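Local coordinates for VirK protein (Legionella pneumophila, PDB 5XTA), which belongs to the VirK family, has a novel fold, and is probably exported with a signal peptide in connection with type II secretion, at the interface of chains A and B. Numbering follows the deposited sequence. Chains: chain A/B, VirK protein.

Contact 1: the interface of chains A and B. Residues chain A 60, 77, 95, 100; chain B 60, 62, 64, 75.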
ATOM      1  N   ARG A  60      -2.828   9.606  -1.072  1.00 21.22           N
ATOM      2  CA  ARG A  60      -2.724  10.367   0.165  1.00 22.45           C
ATOM      3  C   ARG A  60      -1.353  10.052   0.736  1.00 24.46           C
ATOM      4  O   ARG A  60      -1.099   8.930   1.216  1.00 23.61           O
ATOM      5  CB  ARG A  60      -3.801   9.955   1.152  1.00 23.89           C
ATOM      6  CG  ARG A  60      -3.715  10.741   2.463  1.00 24.64           C
ATOM      7  CD  ARG A  60      -4.714  10.281   3.482  1.00 24.14           C
ATOM      8  NE  ARG A  60      -4.378   8.956   3.987  1.00 24.75           N
ATOM      9  CZ  ARG A  60      -4.778   8.454   5.154  1.00 25.68           C
ATOM     10  NH1 ARG A  60      -5.475   9.160   6.034  1.00 24.63           N
ATOM     11  NH2 ARG A  60      -4.416   7.237   5.479  1.00 28.36           N
ATOM     12  N   TYR A  77      -2.358  15.169  -0.361  1.00 20.76           N
ATOM     13  CA  TYR A  77      -3.291  14.443  -1.173  1.00 21.65           C
ATOM     14  C   TYR A  77      -3.235  14.926  -2.631  1.00 22.23           C
ATOM     15  O   TYR A  77      -3.551  16.101  -2.935  1.00 20.98           O
ATOM     16  CB  TYR A  77      -4.694  14.625  -0.617  1.00 22.16           C
ATOM     17  CG  TYR A  77      -5.782  14.047  -1.475  1.00 23.88           C
ATOM     18  CD1 TYR A  77      -6.000  12.681  -1.521  1.00 25.37           C
ATOM     19  CD2 TYR A  77      -6.592  14.862  -2.262  1.00 24.87           C
ATOM     20  CE1 TYR A  77      -7.024  12.141  -2.292  1.00 27.53           C
ATOM     21  CE2 TYR A  77      -7.595  14.325  -3.058  1.00 27.14           C
ATOM     22  CZ  TYR A  77      -7.804  12.960  -3.071  1.00 27.34           C
ATOM     23  OH  TYR A  77      -8.779  12.409  -3.845  1.00 29.81           O
ATOM     24  N   LEU A  95      -3.152  18.785   3.830  1.00 26.12           N
ATOM     25  CA  LEU A  95      -4.024  18.611   4.988  1.00 27.28           C
ATOM     26  C   LEU A  95      -3.235  18.332   6.266  1.00 27.50           C
ATOM     27  O   LEU A  95      -2.283  17.575   6.251  1.00 27.01           O
ATOM     28  CB  LEU A  95      -4.960  17.439   4.725  1.00 29.01           C
ATOM     29  CG  LEU A  95      -5.778  17.525   3.434  1.00 30.12           C
ATOM     30  CD1 LEU A  95      -6.224  16.133   3.054  1.00 31.87           C
ATOM     31  CD2 LEU A  95      -6.969  18.455   3.580  1.00 31.39           C
ATOM     32  N   TYR A 100      -7.121  17.304   9.817  1.00 34.84           N
ATOM     33  CA  TYR A 100      -7.668  17.373   8.447  1.00 33.85           C
ATOM     34  C   TYR A 100      -8.010  18.779   7.928  1.00 35.61           C
ATOM     35  O   TYR A 100      -8.608  18.903   6.863  1.00 36.43           O
ATOM     36  CB  TYR A 100      -8.833  16.418   8.211  1.00 34.36           C
ATOM     37  CG  TYR A 100      -8.343  15.012   7.989  1.00 34.97           C
ATOM     38  CD1 TYR A 100      -7.688  14.657   6.806  1.00 33.08           C
ATOM     39  CD2 TYR A 100      -8.509  14.048   8.979  1.00 33.39           C
ATOM     40  CE1 TYR A 100      -7.245  13.356   6.605  1.00 31.84           C
ATOM     41  CE2 TYR A 100      -8.068  12.758   8.790  1.00 33.85           C
ATOM     42  CZ  TYR A 100      -7.429  12.422   7.606  1.00 33.65           C
ATOM     43  OH  TYR A 100      -6.967  11.139   7.489  1.00 31.78           O
TER
ATOM     44  N   ARG B  60      -9.856   0.587   1.985  1.00 21.91           N
ATOM     45  CA  ARG B  60     -10.230   1.858   2.564  1.00 21.42           C
ATOM     46  C   ARG B  60      -9.564   2.941   1.738  1.00 23.47           C
ATOM     47  O   ARG B  60      -8.327   3.091   1.790  1.00 25.60           O
ATOM     48  CB  ARG B  60      -9.792   1.915   4.041  1.00 22.11           C
ATOM     49  CG  ARG B  60     -10.082   3.289   4.642  1.00 22.59           C
ATOM     50  CD  ARG B  60      -9.539   3.490   6.025  1.00 23.26           C
ATOM     51  NE  ARG B  60      -8.099   3.662   5.984  1.00 25.07           N
ATOM     52  CZ  ARG B  60      -7.345   4.263   6.901  1.00 26.31           C
ATOM     53  NH1 ARG B  60      -7.858   4.881   7.945  1.00 25.79           N
ATOM     54  NH2 ARG B  60      -6.049   4.305   6.718  1.00 28.58           N
ATOM     55  N   PHE B  62      -9.074   6.839   0.627  1.00 22.20           N
ATOM     56  CA  PHE B  62      -9.232   8.241   1.018  1.00 23.92           C
ATOM     57  C   PHE B  62      -9.578   9.100  -0.194  1.00 24.40           C
ATOM     58  O   PHE B  62      -9.010   8.903  -1.273  1.00 23.73           O
ATOM     59  CB  PHE B  62      -7.958   8.760   1.636  1.00 25.50           C
ATOM     60  CG  PHE B  62      -8.055  10.169   2.120  1.00 24.52           C
ATOM     61  CD1 PHE B  62      -8.562  10.437   3.393  1.00 25.43           C
ATOM     62  CD2 PHE B  62      -7.594  11.214   1.344  1.00 25.41           C
ATOM     63  CE1 PHE B  62      -8.636  11.726   3.881  1.00 26.62           C
ATOM     64  CE2 PHE B  62      -7.660  12.513   1.811  1.00 26.78           C
ATOM     65  CZ  PHE B  62      -8.191  12.775   3.075  1.00 27.97           C
ATOM     66  N   LEU B  64     -11.318  13.226  -1.487  1.00 35.15           N
ATOM     67  CA  LEU B  64     -12.033  14.492  -1.312  1.00 38.58           C
ATOM     68  C   LEU B  64     -13.151  14.611  -2.359  1.00 45.40           C
ATOM     69  O   LEU B  64     -13.802  15.644  -2.440  1.00 48.13           O
ATOM     70  CB  LEU B  64     -11.081  15.673  -1.481  1.00 38.77           C
ATOM     71  CG  LEU B  64     -10.133  16.164  -0.394  1.00 39.21           C
ATOM     72  CD1 LEU B  64      -9.484  15.023   0.325  1.00 41.26           C
ATOM     73  CD2 LEU B  64      -9.089  17.103  -0.976  1.00 39.91           C
ATOM     74  N   PHE B  75     -13.343   8.554   3.812  1.00 24.93           N
ATOM     75  CA  PHE B  75     -12.885   7.218   3.387  1.00 24.74           C
ATOM     76  C   PHE B  75     -14.051   6.528   2.733  1.00 24.86           C
ATOM     77  O   PHE B  75     -15.122   6.458   3.309  1.00 25.43           O
ATOM     78  CB  PHE B  75     -12.423   6.349   4.547  1.00 23.69           C
ATOM     79  CG  PHE B  75     -11.142   6.803   5.188  1.00 23.43           C
ATOM     80  CD1 PHE B  75      -9.931   6.779   4.485  1.00 23.26           C
ATOM     81  CD2 PHE B  75     -11.148   7.260   6.478  1.00 24.04           C
ATOM     82  CE1 PHE B  75      -8.760   7.200   5.082  1.00 23.11           C
ATOM     83  CE2 PHE B  75      -9.974   7.687   7.081  1.00 24.58           C
ATOM     84  CZ  PHE B  75      -8.775   7.682   6.369  1.00 23.78           C
TER
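Strands 54-63, 74-83 and 87-96 of chain A, with the loop carrying A:Tyr100, meet strands 54-63 and 74-83 of chain B and the loop at B:Leu64. B:Phe62 is the central side chain, and it buries 72 Å². Its CG stands anti to the backbone N (chi1 -177°), which carries the ring away from its strand and among four residues of chain A. A:Arg60 passes over one face, its CD methylene 3.7 Å from the centroid of the B:Phe62 ring in a CH-pi contact. A:Tyr77 comes to the rim: its CD1 lies in the plane of the B:Phe62 ring, 3.6 Å from CD2, and the ring planes make 73°, an edge-to-face pair. Farther round, A:Tyr100 CE1 touches B:Phe62 CE1 at 3.5 Å, and A:Leu95 CD1 reaches the CZ end. The CD2-CE2 edge of A:Tyr77, away from the one that meets B:Phe62, packs against B:Leu64, whose CD2 is 3.6 Å from A:Tyr77 CD2 while CD1 sits over a face of that ring, toward its rim.

A:Arg60 is extended as far as CD, over the ring, and the bend at chi3 (70°) then turns the guanidinium toward B:Phe75. There the rim of B:Phe75 points at the guanidinium face, NH1 of A:Arg60 being 3.6 Å from B:Phe75 CZ. A:Tyr100 OH lies in plane at the guanidinium edge, 2.9 Å from A:Arg60 NH1, and probably helps to fix its rotation. A:Arg60 NH2 and B:Arg60 NH2 approach to 3.6 Å, with the guanidinium planes perpendicular; B:Arg60 also lays its CD over a face of B:Phe75. In the fold, the patch sets the end of strand 54-63, the loop after it and the start of strand 74-83 of chain B against side chains from strands 54-63, 74-83 and 87-96 and the A:Tyr100 loop of chain A.

Contact 2: the interface of chains A and B. Residues chain A 14, 17, 47-48; chain B 23, 39-41.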
ATOM      1  N   ILE A  14      -5.785  -0.870 -17.667  1.00 25.40           N
ATOM      2  CA  ILE A  14      -6.635  -0.869 -16.485  1.00 24.62           C
ATOM      3  C   ILE A  14      -7.660  -2.016 -16.577  1.00 25.72           C
ATOM      4  O   ILE A  14      -7.824  -2.820 -15.635  1.00 25.20           O
ATOM      5  CB  ILE A  14      -7.307   0.493 -16.283  1.00 23.20           C
ATOM      6  CG1 ILE A  14      -6.251   1.545 -15.985  1.00 22.32           C
ATOM      7  CG2 ILE A  14      -8.342   0.427 -15.137  1.00 23.23           C
ATOM      8  CD1 ILE A  14      -6.732   2.954 -16.176  1.00 23.15           C
ATOM      9  N   GLY A  17      -6.462  -5.448 -15.693  1.00 29.71           N
ATOM     10  CA  GLY A  17      -5.940  -5.742 -14.377  1.00 28.01           C
ATOM     11  C   GLY A  17      -4.502  -5.371 -14.088  1.00 26.13           C
ATOM     12  O   GLY A  17      -4.018  -5.719 -13.040  1.00 27.05           O
ATOM     13  N   VAL A  47      -7.521   2.842  -9.393  1.00 25.88           N
ATOM     14  CA  VAL A  47      -7.566   3.752 -10.538  1.00 23.06           C
ATOM     15  C   VAL A  47      -8.914   3.501 -11.223  1.00 23.45           C
ATOM     16  O   VAL A  47      -9.511   2.390 -11.105  1.00 22.45           O
ATOM     17  CB  VAL A  47      -6.335   3.539 -11.472  1.00 23.02           C
ATOM     18  CG1 VAL A  47      -6.310   2.128 -12.003  1.00 24.55           C
ATOM     19  CG2 VAL A  47      -6.291   4.528 -12.629  1.00 21.96           C
HETATM   20  N   MSE A  48      -9.392   4.519 -11.921  1.00 22.80           N
HETATM   21  CA  MSE A  48     -10.723   4.454 -12.533  1.00 25.01           C
HETATM   22  C   MSE A  48     -10.676   5.019 -13.906  1.00 24.31           C
HETATM   23  O   MSE A  48      -9.917   5.945 -14.148  1.00 22.61           O
HETATM   24  CB  MSE A  48     -11.774   5.300 -11.857  1.00 28.23           C
HETATM   25  CG  MSE A  48     -11.778   5.198 -10.359  1.00 34.79           C
HETATM   26 SE   MSE A  48     -13.362   6.140  -9.600  1.00 48.73          SE
HETATM   27  CE  MSE A  48     -14.820   5.690 -10.860  1.00 42.78           C
TER
ATOM     28  N   VAL B  23     -11.317  -5.812 -11.023  1.00 20.27           N
ATOM     29  CA  VAL B  23     -11.687  -4.833 -12.037  1.00 20.73           C
ATOM     30  C   VAL B  23     -13.203  -4.894 -12.209  1.00 21.18           C
ATOM     31  O   VAL B  23     -13.756  -5.941 -12.568  1.00 21.13           O
ATOM     32  CB  VAL B  23     -10.943  -5.025 -13.373  1.00 21.65           C
ATOM     33  CG1 VAL B  23     -11.364  -3.944 -14.363  1.00 23.74           C
ATOM     34  CG2 VAL B  23      -9.419  -4.971 -13.171  1.00 21.02           C
ATOM     35  N   ILE B  39     -15.048   2.155 -15.063  1.00 30.59           N
ATOM     36  CA  ILE B  39     -14.336   0.959 -14.775  1.00 29.38           C
ATOM     37  C   ILE B  39     -13.505   1.284 -13.565  1.00 28.03           C
ATOM     38  O   ILE B  39     -12.835   2.299 -13.555  1.00 28.27           O
ATOM     39  CB  ILE B  39     -13.389   0.576 -15.933  1.00 32.46           C
ATOM     40  CG1 ILE B  39     -14.149   0.457 -17.279  1.00 35.52           C
ATOM     41  CG2 ILE B  39     -12.617  -0.677 -15.574  1.00 33.76           C
ATOM     42  CD1 ILE B  39     -15.060  -0.735 -17.393  1.00 37.20           C
ATOM     43  N   VAL B  40     -13.503   0.400 -12.571  1.00 27.64           N
ATOM     44  CA  VAL B  40     -12.763   0.605 -11.322  1.00 27.83           C
ATOM     45  C   VAL B  40     -11.888  -0.606 -11.062  1.00 25.77           C
ATOM     46  O   VAL B  40     -12.364  -1.745 -11.094  1.00 22.79           O
ATOM     47  CB  VAL B  40     -13.734   0.743 -10.142  1.00 30.23           C
ATOM     48  CG1 VAL B  40     -12.996   0.940  -8.828  1.00 31.76           C
ATOM     49  CG2 VAL B  40     -14.649   1.913 -10.398  1.00 32.85           C
ATOM     50  N   SER B  41     -10.615  -0.334 -10.816  1.00 23.94           N
ATOM     51  CA  SER B  41      -9.614  -1.325 -10.543  1.00 22.52           C
ATOM     52  C   SER B  41      -9.045  -1.055  -9.159  1.00 22.84           C
ATOM     53  O   SER B  41      -8.665   0.083  -8.836  1.00 21.97           O
ATOM     54  CB  SER B  41      -8.480  -1.240 -11.553  1.00 24.24           C
ATOM     55  OG  SER B  41      -7.369  -2.029 -11.121  1.00 22.32           O
TER
HETATM   56  O   HOH W   1      -6.150  -2.668 -13.383  1.00 25.29           O
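An antiparallel beta bridge between chains joins strand 46-50 of chain A to strand 38-42 of chain B, and the end of helix 7-15 of chain A lies beside it. A:Val47 and B:Ser41 pair through their backbones in both directions. A:Val47 N donates to B:Ser41 O at 3.0 Å, while B:Ser41 N donates to A:Val47 O, also at 3.0 Å. The next bridge pair is A:Met48, a selenomethionine, with B:Val40. These two successive antiparallel bridges, the first closed by a reciprocal pair of hydrogen bonds, are the evidence that the strands are paired edge to edge across the chains.

Side chains separate to the two sides of the bridge. A:Met48 and B:Val40 lie side by side and point the same way, the chain of A:Met48 bending at chi3 (40°) to bring its CE methyl 3.8 Å from B:Val40 CG2. On the other side, B:Ser41 CB packs against two neighbouring methyls of chain A, A:Val47 CG1 and A:Ile14 CG2, each 4.0 Å away and both on the same side of it. The first of these occupies the crowded position between backbone N and carbonyl carbon, and from there it faces the serine.

Near the helix end, B:Val23 CG2 touches A:Gly17 CA at 3.8 Å and also borders A:Ile14 O. This carbonyl, at the C-terminal end of helix 7-15, may be somewhat enriched in negative charge by the helix dipole, which would suit it to a water. A water does link the chains here: it is 2.8 Å from A:Ile14 O. The hydroxyl of B:Ser41, turned anti to its own backbone N at chi1 168°, completes the link with its OG 2.6 Å from the same water.

Contact 1 and contact 2 belong to one interface, with the centres of their C-alpha atoms about 19 Å apart. They share no residue. In chain A, however, strand 46-50 of contact 2 directly precedes strand 54-63 of contact 1 in sequence, so backbone pairing and side-chain packing come from neighbouring segments. Contact 1 uses strands 54-63 and 74-83 of both chains, whereas contact 2 sets strand 46-50 of one against 38-42 of the other; the whole interface is not an exact two-fold. The deposited assembly holds four copies; whether this pairing forms in solution, the structure alone does not show.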